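Local atomic coordinates of hypothetical conserved protein (Thermus thermophilus, PDB entry 3DZM), a protein that is of unknown function but is a major beta-barrel protein of the outer membrane that binds a calcium ion. Residues Phe19-Ala31 with Gly41-Ala53. Residues are numbered along the deposited sequence; the frame is centred on the assembly and turned at random.
Sequences FYGGFGGQLAVVA and GVRLGVGFATSDA. With CA (calcium ion), chain D; C8E ((hydroxyethyloxy)tri(ethyloxy)octane), chain E.
Arg-43 has CG opposite the backbone N (chi1 177°) and stays extended to CD, which lays this part of the chain over Ala-28: CG is 3.7 Å from Ala-28 CB. The chain then bends at chi3 (56°), before the guanidinium meets the amide of Gln-26. Gln-26 has CG between N and the carbonyl carbon (chi1 82°), and its chain bends toward Arg-43. The two polar ends meet obliquely, with NE2 of Gln-26 3.8 Å from NH1 of Arg-43 and no bond between them. Both nitrogens turn to Glu-14, by a salt bridge from Arg-43 and a weak hydrogen bond from Gln-26. NH2 of Arg-43 pairs with Asp-87 and Asp-156, and Tyr-104 adds a cation-pi contact. A leucine in place of Arg-43 would probably leave the carboxylates of Glu-14, Asp-87 and Asp-156 without the positive charge they share.

The backbones of 23-31 and 41-50 form a regular antiparallel hairpin. Val-46 N donates to Leu-27 O at 2.7 Å, and Leu-27 N returns a bond to Val-46 O. In non-hydrogen-bonded pairs, Gly-24 faces Ala-49 and Gly-45 faces Ala-28; these glycines have no side chain. Leu-27, Val-29, Leu-44, Val-46 and Phe-48 line the other face, consistent with the lipid-facing wall of a membrane barrel. There CG1 of Val-29 lies 4.0 Å from CB of Leu-44, side by side.

At the Thr-50 end of the hairpin, one water donates to both Tyr-20 O and Thr-50 O. Ser-51 OG hydrogen-bonds the detergent oxygen O21 at 2.7 Å. Asp-52 OD1 binds calcium with Leu-54, Asp-56 and Glu-77. In the barrel wall, strand 10-17 flanks 23-32, and strand 76-90 flanks 40-50.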
ATOM      1  N   PHE A  19      -8.797   3.602  -2.611  1.00 80.66           N
ATOM      2  CA  PHE A  19      -8.025   3.966  -1.421  1.00 85.20           C
ATOM      3  C   PHE A  19      -7.225   2.770  -0.834  1.00 74.99           C
ATOM      4  O   PHE A  19      -7.746   1.662  -0.684  1.00 72.50           O
ATOM      5  CB  PHE A  19      -8.918   4.683  -0.405  1.00 89.63           C
ATOM      6  CG  PHE A  19      -8.204   5.099   0.856  1.00112.44           C
ATOM      7  CD1 PHE A  19      -7.859   6.437   1.066  1.00120.55           C
ATOM      8  CD2 PHE A  19      -7.892   4.157   1.852  1.00116.32           C
ATOM      9  CE1 PHE A  19      -7.209   6.828   2.232  1.00119.18           C
ATOM     10  CE2 PHE A  19      -7.244   4.540   3.017  1.00115.64           C
ATOM     11  CZ  PHE A  19      -6.901   5.878   3.202  1.00118.41           C
ATOM     12  N   TYR A  20      -5.929   3.001  -0.622  1.00 67.70           N
ATOM     13  CA  TYR A  20      -5.053   2.091   0.079  1.00 62.53           C
ATOM     14  C   TYR A  20      -4.105   2.873   0.960  1.00 67.39           C
ATOM     15  O   TYR A  20      -2.913   2.842   0.764  1.00 68.86           O
ATOM     16  CB  TYR A  20      -4.249   1.224  -0.864  1.00 63.07           C
ATOM     17  CG  TYR A  20      -3.615   0.043  -0.178  1.00 70.45           C
ATOM     18  CD1 TYR A  20      -4.369  -1.094   0.108  1.00 79.26           C
ATOM     19  CD2 TYR A  20      -2.285   0.082   0.242  1.00 64.29           C
ATOM     20  CE1 TYR A  20      -3.812  -2.175   0.766  1.00 83.71           C
ATOM     21  CE2 TYR A  20      -1.705  -1.014   0.893  1.00 74.48           C
ATOM     22  CZ  TYR A  20      -2.485  -2.136   1.154  1.00 87.03           C
ATOM     23  OH  TYR A  20      -1.954  -3.221   1.810  1.00 91.89           O
ATOM     24  N   GLY A  21      -4.646   3.574   1.939  1.00 68.82           N
ATOM     25  CA  GLY A  21      -3.830   4.451   2.747  1.00 77.03           C
ATOM     26  C   GLY A  21      -3.446   5.717   2.029  1.00 83.42           C
ATOM     27  O   GLY A  21      -2.534   6.430   2.443  1.00 94.84           O
ATOM     28  N   GLY A  22      -4.164   6.006   0.953  1.00 78.78           N
ATOM     29  CA  GLY A  22      -3.794   7.040   0.018  1.00 74.36           C
ATOM     30  C   GLY A  22      -4.437   6.667  -1.275  1.00 78.28           C
ATOM     31  O   GLY A  22      -4.843   5.525  -1.411  1.00 68.80           O
ATOM     32  N   PHE A  23      -4.566   7.610  -2.215  1.00 91.71           N
ATOM     33  CA  PHE A  23      -5.090   7.259  -3.543  1.00 84.47           C
ATOM     34  C   PHE A  23      -4.034   6.536  -4.392  1.00 79.99           C
ATOM     35  O   PHE A  23      -2.817   6.727  -4.229  1.00 74.79           O
ATOM     36  CB  PHE A  23      -5.643   8.458  -4.280  1.00 85.94           C
ATOM     37  CG  PHE A  23      -6.421   8.090  -5.520  1.00105.37           C
ATOM     38  CD1 PHE A  23      -7.784   7.748  -5.434  1.00114.91           C
ATOM     39  CD2 PHE A  23      -5.806   8.086  -6.779  1.00105.65           C
ATOM     40  CE1 PHE A  23      -8.525   7.406  -6.580  1.00112.06           C
ATOM     41  CE2 PHE A  23      -6.529   7.737  -7.922  1.00107.71           C
ATOM     42  CZ  PHE A  23      -7.895   7.398  -7.821  1.00110.85           C
ATOM     43  N   GLY A  24      -4.504   5.675  -5.280  1.00 65.17           N
ATOM     44  CA  GLY A  24      -3.606   4.902  -6.106  1.00 62.47           C
ATOM     45  C   GLY A  24      -4.435   3.911  -6.878  1.00 69.25           C
ATOM     46  O   GLY A  24      -5.618   4.160  -7.111  1.00 66.87           O
ATOM     47  N   GLY A  25      -3.834   2.794  -7.274  1.00 59.56           N
ATOM     48  CA  GLY A  25      -4.578   1.783  -7.977  1.00 59.28           C
ATOM     49  C   GLY A  25      -3.942   0.436  -7.816  1.00 60.09           C
ATOM     50  O   GLY A  25      -2.917   0.320  -7.107  1.00 57.03           O
ATOM     51  N   GLN A  26      -4.566  -0.589  -8.408  1.00 57.01           N
ATOM     52  CA  GLN A  26      -3.901  -1.883  -8.526  1.00 63.35           C
ATOM     53  C   GLN A  26      -4.165  -2.616  -9.828  1.00 64.48           C
ATOM     54  O   GLN A  26      -5.205  -2.456 -10.446  1.00 70.39           O
ATOM     55  CB  GLN A  26      -4.165  -2.797  -7.315  1.00 68.09           C
ATOM     56  CG  GLN A  26      -5.448  -3.512  -7.361  1.00 81.21           C
ATOM     57  CD  GLN A  26      -5.319  -4.998  -7.039  1.00 94.22           C
ATOM     58  OE1 GLN A  26      -4.425  -5.450  -6.280  1.00 87.54           O
ATOM     59  NE2 GLN A  26      -6.238  -5.776  -7.614  1.00102.63           N
ATOM     60  N   LEU A  27      -3.193  -3.432 -10.216  1.00 64.31           N
ATOM     61  CA  LEU A  27      -3.305  -4.379 -11.321  1.00 64.22           C
ATOM     62  C   LEU A  27      -3.147  -5.793 -10.774  1.00 65.60           C
ATOM     63  O   LEU A  27      -2.298  -6.056  -9.911  1.00 65.29           O
ATOM     64  CB  LEU A  27      -2.206  -4.109 -12.334  1.00 69.90           C
ATOM     65  CG  LEU A  27      -2.644  -3.095 -13.371  1.00 81.44           C
ATOM     66  CD1 LEU A  27      -1.465  -2.299 -13.877  1.00 84.39           C
ATOM     67  CD2 LEU A  27      -3.325  -3.846 -14.472  1.00 87.41           C
ATOM     68  N   ALA A  28      -3.973  -6.706 -11.249  1.00 59.18           N
ATOM     69  CA  ALA A  28      -3.918  -8.070 -10.741  1.00 63.12           C
ATOM     70  C   ALA A  28      -4.276  -9.061 -11.820  1.00 67.26           C
ATOM     71  O   ALA A  28      -4.915  -8.706 -12.819  1.00 68.56           O
ATOM     72  CB  ALA A  28      -4.832  -8.261  -9.491  1.00 50.47           C
ATOM     73  N   VAL A  29      -3.817 -10.296 -11.624  1.00 70.68           N
ATOM     74  CA  VAL A  29      -4.280 -11.424 -12.410  1.00 74.02           C
ATOM     75  C   VAL A  29      -5.031 -12.326 -11.446  1.00 72.43           C
ATOM     76  O   VAL A  29      -4.585 -12.554 -10.325  1.00 76.97           O
ATOM     77  CB  VAL A  29      -3.118 -12.163 -13.147  1.00 68.01           C
ATOM     78  CG1 VAL A  29      -1.999 -12.593 -12.173  1.00 66.80           C
ATOM     79  CG2 VAL A  29      -3.643 -13.367 -13.921  1.00 59.54           C
ATOM     80  N   VAL A  30      -6.201 -12.780 -11.867  1.00 74.06           N
ATOM     81  CA  VAL A  30      -7.038 -13.700 -11.093  1.00 72.89           C
ATOM     82  C   VAL A  30      -7.202 -15.012 -11.833  1.00 74.37           C
ATOM     83  O   VAL A  30      -7.351 -15.031 -13.044  1.00 84.60           O
ATOM     84  CB  VAL A  30      -8.461 -13.181 -10.985  1.00 70.79           C
ATOM     85  CG1 VAL A  30      -9.229 -14.014  -9.972  1.00 71.71           C
ATOM     86  CG2 VAL A  30      -8.469 -11.707 -10.644  1.00 70.13           C
ATOM     87  N   ALA A  31      -7.214 -16.108 -11.105  1.00 68.73           N
ATOM     88  CA  ALA A  31      -7.472 -17.397 -11.704  1.00 65.95           C
ATOM     89  C   ALA A  31      -8.585 -18.021 -10.896  1.00 77.69           C
ATOM     90  O   ALA A  31      -8.513 -18.070  -9.689  1.00 74.83           O
ATOM     91  CB  ALA A  31      -6.233 -18.239 -11.643  1.00 63.59           C
ATOM     92  N   GLY A  41     -10.285 -19.510  -5.854  1.00 85.95           N
ATOM     93  CA  GLY A  41      -9.802 -18.443  -6.696  1.00 73.56           C
ATOM     94  C   GLY A  41      -8.494 -17.992  -6.109  1.00 69.58           C
ATOM     95  O   GLY A  41      -8.304 -18.086  -4.912  1.00 75.55           O
ATOM     96  N   VAL A  42      -7.588 -17.526  -6.960  1.00 70.16           N
ATOM     97  CA  VAL A  42      -6.316 -16.948  -6.539  1.00 64.16           C
ATOM     98  C   VAL A  42      -6.129 -15.630  -7.277  1.00 67.63           C
ATOM     99  O   VAL A  42      -6.443 -15.534  -8.455  1.00 66.75           O
ATOM    100  CB  VAL A  42      -5.185 -17.915  -6.813  1.00 73.77           C
ATOM    101  CG1 VAL A  42      -3.872 -17.250  -6.656  1.00 75.79           C
ATOM    102  CG2 VAL A  42      -5.291 -19.065  -5.831  1.00 80.39           C
ATOM    103  N   ARG A  43      -5.700 -14.592  -6.557  1.00 68.92           N
ATOM    104  CA  ARG A  43      -5.421 -13.297  -7.163  1.00 63.38           C
ATOM    105  C   ARG A  43      -4.002 -12.851  -6.784  1.00 67.79           C
ATOM    106  O   ARG A  43      -3.663 -12.852  -5.596  1.00 74.35           O
ATOM    107  CB  ARG A  43      -6.465 -12.248  -6.743  1.00 60.47           C
ATOM    108  CG  ARG A  43      -6.171 -10.869  -7.308  1.00 69.79           C
ATOM    109  CD  ARG A  43      -7.227  -9.852  -7.048  1.00 72.66           C
ATOM    110  NE  ARG A  43      -7.484  -9.747  -5.631  1.00 82.94           N
ATOM    111  CZ  ARG A  43      -8.288  -8.840  -5.104  1.00 88.63           C
ATOM    112  NH1 ARG A  43      -8.881  -7.978  -5.905  1.00 88.17           N
ATOM    113  NH2 ARG A  43      -8.500  -8.810  -3.790  1.00 88.70           N
ATOM    114  N   LEU A  44      -3.167 -12.522  -7.782  1.00 57.96           N
ATOM    115  CA  LEU A  44      -1.882 -11.839  -7.529  1.00 62.62           C
ATOM    116  C   LEU A  44      -2.015 -10.430  -8.035  1.00 67.81           C
ATOM    117  O   LEU A  44      -2.475 -10.232  -9.150  1.00 73.34           O
ATOM    118  CB  LEU A  44      -0.744 -12.417  -8.342  1.00 68.74           C
ATOM    119  CG  LEU A  44       0.048 -13.633  -7.951  1.00 79.12           C
ATOM    120  CD1 LEU A  44      -0.916 -14.732  -7.652  1.00 91.41           C
ATOM    121  CD2 LEU A  44       0.870 -13.992  -9.147  1.00 74.68           C
ATOM    122  N   GLY A  45      -1.584  -9.455  -7.250  1.00 61.09           N
ATOM    123  CA  GLY A  45      -1.823  -8.080  -7.613  1.00 63.38           C
ATOM    124  C   GLY A  45      -0.728  -7.162  -7.157  1.00 66.48           C
ATOM    125  O   GLY A  45      -0.024  -7.467  -6.198  1.00 69.42           O
ATOM    126  N   VAL A  46      -0.578  -6.037  -7.854  1.00 59.44           N
ATOM    127  CA  VAL A  46       0.370  -5.033  -7.411  1.00 63.57           C
ATOM    128  C   VAL A  46      -0.348  -3.712  -7.268  1.00 69.73           C
ATOM    129  O   VAL A  46      -1.193  -3.385  -8.100  1.00 71.95           O
ATOM    130  CB  VAL A  46       1.621  -4.948  -8.315  1.00 63.84           C
ATOM    131  CG1 VAL A  46       1.236  -4.699  -9.732  1.00 67.43           C
ATOM    132  CG2 VAL A  46       2.531  -3.893  -7.820  1.00 60.80           C
ATOM    133  N   GLY A  47      -0.071  -3.004  -6.171  1.00 65.82           N
ATOM    134  CA  GLY A  47      -0.671  -1.708  -5.930  1.00 62.68           C
ATOM    135  C   GLY A  47       0.352  -0.585  -5.822  1.00 64.38           C
ATOM    136  O   GLY A  47       1.433  -0.762  -5.247  1.00 62.35           O
ATOM    137  N   PHE A  48       0.029   0.566  -6.407  1.00 59.63           N
ATOM    138  CA  PHE A  48       0.768   1.795  -6.147  1.00 66.47           C
ATOM    139  C   PHE A  48      -0.202   2.768  -5.528  1.00 75.23           C
ATOM    140  O   PHE A  48      -1.344   2.876  -6.013  1.00 69.88           O
ATOM    141  CB  PHE A  48       1.286   2.411  -7.438  1.00 87.54           C
ATOM    142  CG  PHE A  48       2.148   1.494  -8.240  1.00120.79           C
ATOM    143  CD1 PHE A  48       3.526   1.480  -8.047  1.00135.54           C
ATOM    144  CD2 PHE A  48       1.595   0.642  -9.199  1.00133.02           C
ATOM    145  CE1 PHE A  48       4.349   0.623  -8.799  1.00139.79           C
ATOM    146  CE2 PHE A  48       2.411  -0.213  -9.951  1.00139.06           C
ATOM    147  CZ  PHE A  48       3.790  -0.221  -9.748  1.00139.51           C
ATOM    148  N   ALA A  49       0.227   3.477  -4.472  1.00 54.45           N
ATOM    149  CA  ALA A  49      -0.627   4.529  -3.899  1.00 60.17           C
ATOM    150  C   ALA A  49       0.254   5.581  -3.321  1.00 59.93           C
ATOM    151  O   ALA A  49       1.365   5.277  -2.904  1.00 62.40           O
ATOM    152  CB  ALA A  49      -1.565   3.971  -2.799  1.00 57.84           C
ATOM    153  N   THR A  50      -0.256   6.808  -3.264  1.00 64.03           N
ATOM    154  CA  THR A  50       0.385   7.865  -2.494  1.00 73.94           C
ATOM    155  C   THR A  50       0.274   7.575  -1.015  1.00 79.76           C
ATOM    156  O   THR A  50      -0.641   6.885  -0.566  1.00 82.11           O
ATOM    157  CB  THR A  50      -0.326   9.199  -2.637  1.00 83.29           C
ATOM    158  OG1 THR A  50      -0.698   9.403  -3.991  1.00 85.63           O
ATOM    159  CG2 THR A  50       0.595  10.330  -2.197  1.00 93.90           C
ATOM    160  N   SER A  51       1.168   8.159  -0.241  1.00 75.38           N
ATOM    161  CA  SER A  51       1.097   7.984   1.177  1.00 81.26           C
ATOM    162  C   SER A  51       1.770   9.158   1.805  1.00 83.78           C
ATOM    163  O   SER A  51       2.524   9.850   1.173  1.00 90.20           O
ATOM    164  CB  SER A  51       1.766   6.671   1.600  1.00 80.95           C
ATOM    165  OG  SER A  51       2.219   6.747   2.943  1.00 81.40           O
ATOM    166  N   ASP A  52       1.489   9.362   3.069  1.00 86.00           N
ATOM    167  CA  ASP A  52       2.088  10.427   3.834  1.00 90.98           C
ATOM    168  C   ASP A  52       3.328   9.844   4.532  1.00 85.84           C
ATOM    169  O   ASP A  52       3.283   8.743   5.046  1.00 87.39           O
ATOM    170  CB  ASP A  52       1.005  10.947   4.795  1.00101.35           C
ATOM    171  CG  ASP A  52       1.555  11.585   6.011  1.00121.52           C
ATOM    172  OD1 ASP A  52       2.772  11.829   6.055  1.00133.18           O
ATOM    173  OD2 ASP A  52       0.758  11.849   6.934  1.00130.81           O
ATOM    174  N   ALA A  53       4.450  10.548   4.521  1.00 78.36           N
ATOM    175  CA  ALA A  53       5.662   9.963   5.100  1.00 83.06           C
ATOM    176  C   ALA A  53       5.975  10.319   6.572  1.00 90.67           C
ATOM    177  O   ALA A  53       6.315   9.439   7.355  1.00 91.18           O
ATOM    178  CB  ALA A  53       6.889  10.183   4.187  1.00 74.01           C
TER
HETATM  179 CA    CA D 208       2.575  14.690   6.447  1.00111.21          CA
HETATM  180  C1  C8E E 209     -10.689   0.420  10.516  1.00 86.91           C
HETATM  181  C2  C8E E 209      -9.374  -0.288  10.871  1.00 99.50           C
HETATM  182  C3  C8E E 209      -8.349   0.621  11.562  1.00107.79           C
HETATM  183  C4  C8E E 209      -8.101   0.214  13.025  1.00115.53           C
HETATM  184  C5  C8E E 209      -6.746   0.659  13.589  1.00121.80           C
HETATM  185  C6  C8E E 209      -6.773   1.881  14.522  1.00126.84           C
HETATM  186  C7  C8E E 209      -6.084   3.110  13.915  1.00137.38           C
HETATM  187  C8  C8E E 209      -5.338   2.741  12.627  1.00152.65           C
HETATM  188  O9  C8E E 209      -4.176   3.518  12.360  1.00162.10           O
HETATM  189  C10 C8E E 209      -2.986   2.750  12.484  1.00164.92           C
HETATM  190  C11 C8E E 209      -1.826   3.315  11.665  1.00167.84           C
HETATM  191  O12 C8E E 209      -1.741   2.678  10.405  1.00172.45           O
HETATM  192  C13 C8E E 209      -1.012   3.439   9.454  1.00173.81           C
HETATM  193  C14 C8E E 209      -1.474   3.185   8.016  1.00172.14           C
HETATM  194  O15 C8E E 209      -1.821   4.415   7.402  1.00171.66           O
HETATM  195  C16 C8E E 209      -2.480   4.252   6.163  1.00167.00           C
HETATM  196  C17 C8E E 209      -1.481   3.814   5.090  1.00161.38           C
HETATM  197  O18 C8E E 209      -0.929   4.925   4.403  1.00154.15           O
HETATM  198  C19 C8E E 209       0.123   5.534   5.111  1.00144.37           C
HETATM  199  C20 C8E E 209       1.193   4.473   5.339  1.00135.05           C
HETATM  200  O21 C8E E 209       2.070   4.424   4.247  1.00128.76           O
HETATM  201  O   HOH W   1      -0.642   4.371   0.551  1.00 77.19           O